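Local structure of hypothetical protein (Bacteroides caccae, 4M8R) at residues R49-L52 with G53-F57; I210-G214 with K215-L219; Q228-Y231 with A232-T235. The protein is of unknown function, but probably combines an N-terminal immunoglobulin-like domain with a beta-propeller-like domain. One frame throughout, in Å; residues are numbered along the deposited sequence.

How the interactions relate
In a single chain, interaction 1 (49-57) and interaction 2 (210-219) lie on opposite sides of the chain's centre, their centres about 47 Å and their nearest atoms about 30 Å apart. Between subunits they meet: Arg49 and Arg213 of different copies share a phosphate, and Phe57 packs on Leu219. Interaction 3 (228-235) has its centre about 25 Å from the centres of both others, and its nearest atoms come within about 9 Å of interaction 1 and 10 Å of interaction 2. It too holds a phosphate and touches a second subunit. No active site is known; the phosphates probably come from the crystallisation liquor.

Interaction 1: R49-L52 with G53-F57; sequences RWDL and GEPLF. With PO4 (phosphate ion), chain C.
Asp51 and Pro55 make the closely packed part of this tight loop, which leaves strand 43-50 of the immunoglobulin-like domain and leads toward strand 60-72. The carboxylate oxygen Asp51 OD1 rests 3.7 Å from Pro55 CA and 3.9 Å from Pro55 CB, the two side chains crossing at about a right angle. With CG anti to the carbonyl carbon (chi1 -55°), Asp51 carries its carboxylate across the loop to the proline.

The other side of the contact is looser and wet. No direct hydrogen bond crosses the loop; instead one water lies 2.5 Å from Asp51 OD1 and accepts only a weak bond from Leu56 N at 3.4 Å. Leu52 sends its branched end off toward Pro86.

Arg49 faces a phosphate edge-on, NH1 to O3 at 2.8 Å and NH2 to O2 at 3.0 Å, both bonds nearly straight. Arg213 of a second subunit binds the same ion. Glu59 OE1 sits near Asp51 OD1 and makes a long, weak ion pair with Arg49 NE. Two carboxylates so close would probably raise each other's proton affinity, an effect that the neighbouring arginine may temper.

Interaction 2: I210-G214 with K215-L219; sequences IQQRG and KGYSL. With PO4 (phosphate ion), chain D; PO4 (phosphate ion), chain B.
Gln211 and Ser218 hold the two arms together by a reciprocal pair of backbone bonds. Gln211 N donates to Ser218 O at 2.9 Å, and Ser218 N returns a bond to Gln211 O at 2.8 Å. Both peptide groups are thus satisfied across the pair, while Gln211 NE2 binds the hydroxyls of Ser190 and Thr196, outside the hairpin.

Toward the turn the bonding weakens. Gly214 N reaches Gly216 O only at 3.4 Å, a weak bond, whereas Gly216 N is satisfied by the side chain of Gln245. Gln212 stands at the centre of an inverse gamma turn. Its CB lies 3.6 Å from Tyr217 CE1, and its extended chain carries the amide across the phenol end at a slant, the two planes only 9° apart. On the same face Ile210 sets CG2 against Tyr217 CB and CG1 against a methyl of Leu219.

Arg213 runs out fully extended from an anti chi1 (-172°), passing CD by Ser218 OG, and ends between two phosphates that meet the edge of its guanidinium. On one ion, NE binds O3 at 2.8 Å and NH2 binds O2 at 2.9 Å. On the other, NH1 and NH2 converge on a single oxygen, O3, at 3.2 and 3.1 Å. Of the two ions, one is also bound by Arg49 of a second subunit, the other by that subunit's Arg89 and Lys105 together with Asn238, so the cationic groups are gathered round shared anions. The whole is a beta hairpin, strand 208-212 lying between 196-201 and 217-221, all antiparallel, consistent with a blade of a beta-propeller-like domain.

Interaction 3: Q228-Y231 with A232-T235; sequences QSNY and ATKT. With PO4 (phosphate ion), chain E.
Tyr231 and Thr235 lie side by side and point the same way, the threonine methyl CG2 coming 3.7 Å from Tyr231 CD1 and obliquely to the ring. Chi1 of Tyr231 is 145°, well away from a staggered value, and it brings the ring close to the start of the next residue, at a slant, with CD2 3.0 Å from Ala232 N. The Ala232 methyl touches the ring more lightly. At its far end, Tyr231 OH makes a weak bond to Asp180.

The backbone here is a type I beta turn from Gln228 to Tyr231, in the loop between strands 217-221 and 239-240, and the curl continues past it. Thr233 N donates to Asn230 O at 3.2 Å, and Lys234 N donates to Tyr231 O, also at 3.2 Å.

Gln228 bends at chi2 (-80°), which folds its amide back against one side of the turn: OE1 accepts from Asn230 N at 2.6 Å, while NE2 gives a weak bond to Lys234 O at 3.3 Å. Asn230 and Thr233 cross at a slant, and Asn230 OD1 is taken by Gly66 N. Lys234 leads away to a salt bridge with Asp47 of a second subunit. Beside it, Thr235 N binds a phosphate oxygen, O2, at 2.8 Å, an ion also held by Arg236 N.

Interaction 1: R49-L52 with G53-F57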
loop_
_atom_site.group_PDB
_atom_site.type_symbol
_atom_site.label_atom_id
_atom_site.label_comp_id
_atom_site.label_asym_id
_atom_site.label_seq_id
_atom_site.Cartn_x
_atom_site.Cartn_y
_atom_site.Cartn_z
ATOM N N ARG A 49 -20.776 9.235 -8.196
ATOM C CA ARG A 49 -20.755 7.774 -8.248
ATOM C C ARG A 49 -20.198 7.337 -9.595
ATOM O O ARG A 49 -20.688 7.778 -10.627
ATOM C CB ARG A 49 -22.162 7.221 -8.083
ATOM C CG ARG A 49 -22.222 5.700 -7.988
ATOM C CD ARG A 49 -23.573 5.170 -8.449
ATOM N NE ARG A 49 -23.768 5.366 -9.886
ATOM C CZ ARG A 49 -24.898 5.111 -10.539
ATOM N NH1 ARG A 49 -25.962 4.635 -9.898
ATOM N NH2 ARG A 49 -24.965 5.339 -11.845
ATOM N N TRP A 50 -19.177 6.486 -9.590
ATOM C CA TRP A 50 -18.564 6.043 -10.840
ATOM C C TRP A 50 -18.165 4.568 -10.870
ATOM O O TRP A 50 -17.938 3.950 -9.837
ATOM C CB TRP A 50 -17.349 6.909 -11.174
ATOM C CG TRP A 50 -16.187 6.759 -10.240
ATOM C CD1 TRP A 50 -15.250 5.777 -10.257
ATOM C CD2 TRP A 50 -15.818 7.647 -9.180
ATOM N NE1 TRP A 50 -14.326 5.984 -9.266
ATOM C CE2 TRP A 50 -14.648 7.127 -8.591
ATOM C CE3 TRP A 50 -16.362 8.834 -8.671
ATOM C CZ2 TRP A 50 -14.007 7.746 -7.507
ATOM C CZ3 TRP A 50 -15.726 9.451 -7.588
ATOM C CH2 TRP A 50 -14.559 8.900 -7.021
ATOM N N ASP A 51 -18.082 4.028 -12.084
ATOM C CA ASP A 51 -17.595 2.673 -12.340
ATOM C C ASP A 51 -16.479 2.754 -13.374
ATOM O O ASP A 51 -16.745 3.071 -14.529
ATOM C CB ASP A 51 -18.731 1.813 -12.891
ATOM C CG ASP A 51 -19.948 1.814 -11.994
ATOM O OD1 ASP A 51 -19.866 1.208 -10.902
ATOM O OD2 ASP A 51 -20.976 2.419 -12.376
ATOM N N LEU A 52 -15.239 2.482 -12.973
ATOM C CA LEU A 52 -14.096 2.617 -13.892
ATOM C C LEU A 52 -14.139 1.604 -15.040
ATOM O O LEU A 52 -13.942 1.972 -16.202
ATOM C CB LEU A 52 -12.769 2.507 -13.139
ATOM C CG LEU A 52 -12.443 3.637 -12.160
ATOM C CD1 LEU A 52 -11.046 3.460 -11.578
ATOM C CD2 LEU A 52 -12.557 4.999 -12.828
ATOM N N GLY A 53 -14.399 0.342 -14.714
ATOM C CA GLY A 53 -14.518 -0.708 -15.723
ATOM C C GLY A 53 -15.960 -1.133 -15.855
ATOM O O GLY A 53 -16.819 -0.323 -16.188
ATOM N N GLU A 54 -16.234 -2.405 -15.591
ATOM C CA GLU A 54 -17.605 -2.869 -15.475
ATOM C C GLU A 54 -18.104 -2.582 -14.053
ATOM O O GLU A 54 -17.301 -2.491 -13.124
ATOM C CB GLU A 54 -17.699 -4.362 -15.800
ATOM C CG GLU A 54 -17.219 -4.735 -17.202
ATOM C CD GLU A 54 -18.003 -4.060 -18.325
ATOM O OE1 GLU A 54 -19.138 -3.600 -18.093
ATOM O OE2 GLU A 54 -17.482 -3.995 -19.457
ATOM N N PRO A 55 -19.428 -2.404 -13.882
ATOM C CA PRO A 55 -19.952 -2.147 -12.537
ATOM C C PRO A 55 -19.776 -3.327 -11.587
ATOM O O PRO A 55 -20.074 -4.462 -11.941
ATOM C CB PRO A 55 -21.443 -1.884 -12.776
ATOM C CG PRO A 55 -21.547 -1.510 -14.215
ATOM C CD PRO A 55 -20.485 -2.310 -14.904
ATOM N N LEU A 56 -19.275 -3.039 -10.392
ATOM C CA LEU A 56 -19.196 -4.004 -9.311
ATOM C C LEU A 56 -19.457 -3.258 -8.005
ATOM O O LEU A 56 -19.257 -2.040 -7.935
ATOM C CB LEU A 56 -17.823 -4.684 -9.289
ATOM C CG LEU A 56 -16.639 -3.965 -8.613
ATOM C CD1 LEU A 56 -15.440 -4.900 -8.515
ATOM C CD2 LEU A 56 -16.250 -2.677 -9.327
ATOM N N PHE A 57 -19.924 -3.974 -6.985
ATOM C CA PHE A 57 -20.012 -3.408 -5.643
ATOM C C PHE A 57 -18.736 -3.751 -4.870
ATOM O O PHE A 57 -18.333 -4.917 -4.836
ATOM C CB PHE A 57 -21.237 -3.921 -4.875
ATOM C CG PHE A 57 -21.461 -3.195 -3.575
ATOM C CD1 PHE A 57 -20.771 -3.562 -2.430
ATOM C CD2 PHE A 57 -22.321 -2.110 -3.515
ATOM C CE1 PHE A 57 -20.955 -2.877 -1.247
ATOM C CE2 PHE A 57 -22.509 -1.422 -2.329
ATOM C CZ PHE A 57 -21.825 -1.806 -1.195
HETATM P P PO4 C . -28.618 4.880 -12.658
HETATM O O1 PO4 C . -28.946 6.349 -12.463
HETATM O O2 PO4 C . -27.409 4.733 -13.546
HETATM O O3 PO4 C . -28.324 4.248 -11.329
HETATM O O4 PO4 C . -29.810 4.174 -13.247
HETATM O O HOH W 1 -17.752 0.008 -10.207
#

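Interaction 2: I210-G214 with K215-L219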
loop_
_atom_site.group_PDB
_atom_site.type_symbol
_atom_site.label_atom_id
_atom_site.label_comp_id
_atom_site.label_asym_id
_atom_site.label_seq_id
_atom_site.Cartn_x
_atom_site.Cartn_y
_atom_site.Cartn_z
ATOM N N ILE A 210 9.015 28.945 2.735
ATOM C CA ILE A 210 9.549 29.693 3.859
ATOM C C ILE A 210 8.888 31.070 3.823
ATOM O O ILE A 210 9.044 31.812 2.857
ATOM C CB ILE A 210 11.084 29.800 3.788
ATOM C CG1 ILE A 210 11.707 28.398 3.806
ATOM C CG2 ILE A 210 11.617 30.612 4.955
ATOM C CD1 ILE A 210 13.159 28.344 3.380
ATOM N N GLN A 211 8.130 31.391 4.865
ATOM C CA GLN A 211 7.327 32.609 4.885
ATOM C C GLN A 211 7.460 33.340 6.203
ATOM O O GLN A 211 7.759 32.733 7.230
ATOM C CB GLN A 211 5.858 32.282 4.655
ATOM C CG GLN A 211 5.573 31.602 3.331
ATOM C CD GLN A 211 4.090 31.386 3.121
ATOM O OE1 GLN A 211 3.439 30.690 3.902
ATOM N NE2 GLN A 211 3.546 31.976 2.061
ATOM N N GLN A 212 7.220 34.647 6.155
ATOM C CA GLN A 212 7.380 35.520 7.310
ATOM C C GLN A 212 6.146 35.458 8.208
ATOM O O GLN A 212 5.199 36.227 8.035
ATOM C CB GLN A 212 7.631 36.953 6.844
ATOM C CG GLN A 212 7.952 37.914 7.967
ATOM C CD GLN A 212 8.541 39.212 7.453
ATOM O OE1 GLN A 212 8.023 39.811 6.509
ATOM N NE2 GLN A 212 9.637 39.646 8.062
ATOM N N ARG A 213 6.175 34.537 9.168
ATOM C CA ARG A 213 5.058 34.325 10.093
ATOM C C ARG A 213 4.860 35.504 11.048
ATOM O O ARG A 213 3.750 35.742 11.521
ATOM C CB ARG A 213 5.277 33.032 10.892
ATOM C CG ARG A 213 4.100 32.600 11.755
ATOM C CD ARG A 213 4.341 31.221 12.346
ATOM N NE ARG A 213 3.183 30.746 13.096
ATOM C CZ ARG A 213 3.153 29.634 13.827
ATOM N NH1 ARG A 213 4.222 28.856 13.929
ATOM N NH2 ARG A 213 2.037 29.295 14.462
ATOM N N GLY A 214 5.942 36.231 11.331
ATOM C CA GLY A 214 5.875 37.419 12.176
ATOM C C GLY A 214 7.155 38.230 12.096
ATOM O O GLY A 214 7.477 38.786 11.048
ATOM N N LYS A 215 7.884 38.291 13.205
ATOM C CA LYS A 215 9.201 38.922 13.228
ATOM C C LYS A 215 10.188 38.167 12.335
ATOM O O LYS A 215 11.046 38.778 11.698
ATOM C CB LYS A 215 9.738 39.001 14.662
ATOM C CG LYS A 215 10.062 37.649 15.290
ATOM C CD LYS A 215 10.114 37.711 16.814
ATOM C CE LYS A 215 10.213 36.317 17.424
ATOM N NZ LYS A 215 9.020 35.468 17.128
ATOM N N GLY A 216 10.043 36.843 12.279
ATOM C CA GLY A 216 10.942 35.987 11.504
ATOM C C GLY A 216 10.229 35.011 10.591
ATOM O O GLY A 216 9.013 35.103 10.380
ATOM N N TYR A 217 11.000 34.065 10.060
ATOM C CA TYR A 217 10.528 33.156 9.027
ATOM C C TYR A 217 10.265 31.752 9.560
ATOM O O TYR A 217 11.008 31.246 10.398
ATOM C CB TYR A 217 11.541 33.109 7.881
ATOM C CG TYR A 217 11.606 34.409 7.118
ATOM C CD1 TYR A 217 10.725 34.663 6.077
ATOM C CD2 TYR A 217 12.526 35.399 7.457
ATOM C CE1 TYR A 217 10.762 35.858 5.381
ATOM C CE2 TYR A 217 12.572 36.598 6.765
ATOM C CZ TYR A 217 11.686 36.821 5.729
ATOM O OH TYR A 217 11.709 38.002 5.030
ATOM N N SER A 218 9.193 31.141 9.063
ATOM C CA SER A 218 8.818 29.774 9.421
ATOM C C SER A 218 8.600 28.945 8.169
ATOM O O SER A 218 8.437 29.482 7.075
ATOM C CB SER A 218 7.530 29.762 10.244
ATOM O OG SER A 218 7.733 30.334 11.519
ATOM N N LEU A 219 8.588 27.628 8.343
ATOM C CA LEU A 219 8.385 26.703 7.240
ATOM C C LEU A 219 6.911 26.311 7.178
ATOM O O LEU A 219 6.335 25.926 8.189
ATOM C CB LEU A 219 9.259 25.466 7.435
ATOM C CG LEU A 219 9.261 24.440 6.304
ATOM C CD1 LEU A 219 9.812 25.047 5.024
ATOM C CD2 LEU A 219 10.070 23.224 6.720
HETATM P P PO4 D . -0.690 31.613 13.173
HETATM O O1 PO4 D . -1.762 31.705 12.113
HETATM O O2 PO4 D . -0.647 30.232 13.784
HETATM O O3 PO4 D . 0.667 31.915 12.585
HETATM O O4 PO4 D . -1.035 32.614 14.245
HETATM P P PO4 B . 2.451 26.653 16.930
HETATM O O1 PO4 B . 1.061 27.255 17.015
HETATM O O2 PO4 B . 2.477 25.311 17.617
HETATM O O3 PO4 B . 2.834 26.470 15.491
HETATM O O4 PO4 B . 3.445 27.597 17.551
#

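Interaction 3: Q228-Y231 with A232-T235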
loop_
_atom_site.group_PDB
_atom_site.type_symbol
_atom_site.label_atom_id
_atom_site.label_comp_id
_atom_site.label_asym_id
_atom_site.label_seq_id
_atom_site.Cartn_x
_atom_site.Cartn_y
_atom_site.Cartn_z
ATOM N N GLN A 228 -6.428 17.529 -1.754
ATOM C CA GLN A 228 -7.584 17.507 -0.861
ATOM C C GLN A 228 -8.894 17.719 -1.657
ATOM O O GLN A 228 -8.976 18.624 -2.490
ATOM C CB GLN A 228 -7.329 18.573 0.221
ATOM C CG GLN A 228 -8.507 19.026 1.053
ATOM C CD GLN A 228 -9.390 20.057 0.361
ATOM O OE1 GLN A 228 -10.603 19.899 0.344
ATOM N NE2 GLN A 228 -8.793 21.109 -0.204
ATOM N N SER A 229 -9.905 16.885 -1.387
ATOM C CA SER A 229 -11.079 16.709 -2.289
ATOM C C SER A 229 -12.008 17.923 -2.506
ATOM O O SER A 229 -12.794 17.934 -3.463
ATOM C CB SER A 229 -11.917 15.491 -1.854
ATOM O OG SER A 229 -12.437 15.653 -0.548
ATOM N N ASN A 230 -11.935 18.914 -1.614
ATOM C CA ASN A 230 -12.636 20.198 -1.794
ATOM C C ASN A 230 -11.706 21.323 -2.294
ATOM O O ASN A 230 -11.940 22.507 -2.024
ATOM C CB ASN A 230 -13.345 20.620 -0.493
ATOM C CG ASN A 230 -14.768 20.097 -0.400
ATOM O OD1 ASN A 230 -15.604 20.389 -1.254
ATOM N ND2 ASN A 230 -15.051 19.329 0.645
ATOM N N TYR A 231 -10.658 20.939 -3.027
ATOM C CA TYR A 231 -9.769 21.882 -3.712
ATOM C C TYR A 231 -10.537 23.011 -4.415
ATOM O O TYR A 231 -10.152 24.185 -4.333
ATOM C CB TYR A 231 -8.914 21.134 -4.773
ATOM C CG TYR A 231 -8.645 21.967 -6.014
ATOM C CD1 TYR A 231 -7.558 22.832 -6.080
ATOM C CD2 TYR A 231 -9.506 21.915 -7.110
ATOM C CE1 TYR A 231 -7.329 23.608 -7.203
ATOM C CE2 TYR A 231 -9.284 22.692 -8.232
ATOM C CZ TYR A 231 -8.193 23.534 -8.276
ATOM O OH TYR A 231 -7.964 24.303 -9.390
ATOM N N ALA A 232 -11.601 22.643 -5.130
ATOM C CA ALA A 232 -12.342 23.581 -5.979
ATOM C C ALA A 232 -12.815 24.832 -5.230
ATOM O O ALA A 232 -12.787 25.936 -5.777
ATOM C CB ALA A 232 -13.522 22.878 -6.633
ATOM N N THR A 233 -13.223 24.655 -3.974
ATOM C CA THR A 233 -13.759 25.743 -3.158
ATOM C C THR A 233 -12.819 26.196 -2.025
ATOM O O THR A 233 -13.174 27.094 -1.268
ATOM C CB THR A 233 -15.127 25.338 -2.553
ATOM O OG1 THR A 233 -14.997 24.105 -1.826
ATOM C CG2 THR A 233 -16.172 25.171 -3.656
ATOM N N LYS A 234 -11.632 25.587 -1.914
ATOM C CA LYS A 234 -10.706 25.860 -0.803
ATOM C C LYS A 234 -9.272 25.424 -1.147
ATOM O O LYS A 234 -8.983 24.225 -1.243
ATOM C CB LYS A 234 -11.222 25.171 0.474
ATOM C CG LYS A 234 -10.186 24.772 1.533
ATOM C CD LYS A 234 -9.462 25.937 2.191
ATOM C CE LYS A 234 -8.333 25.458 3.102
ATOM N NZ LYS A 234 -8.735 24.448 4.122
ATOM N N THR A 235 -8.385 26.407 -1.325
ATOM C CA THR A 235 -6.984 26.166 -1.700
ATOM C C THR A 235 -5.950 26.828 -0.785
ATOM O O THR A 235 -4.824 26.347 -0.683
ATOM C CB THR A 235 -6.695 26.652 -3.134
ATOM O OG1 THR A 235 -6.833 28.079 -3.204
ATOM C CG2 THR A 235 -7.647 26.013 -4.112
HETATM P P PO4 E . -10.004 29.890 -0.105
HETATM O O1 PO4 E . -11.216 29.375 -0.846
HETATM O O2 PO4 E . -8.929 28.829 -0.110
HETATM O O3 PO4 E . -9.493 31.125 -0.813
HETATM O O4 PO4 E . -10.374 30.226 1.328
#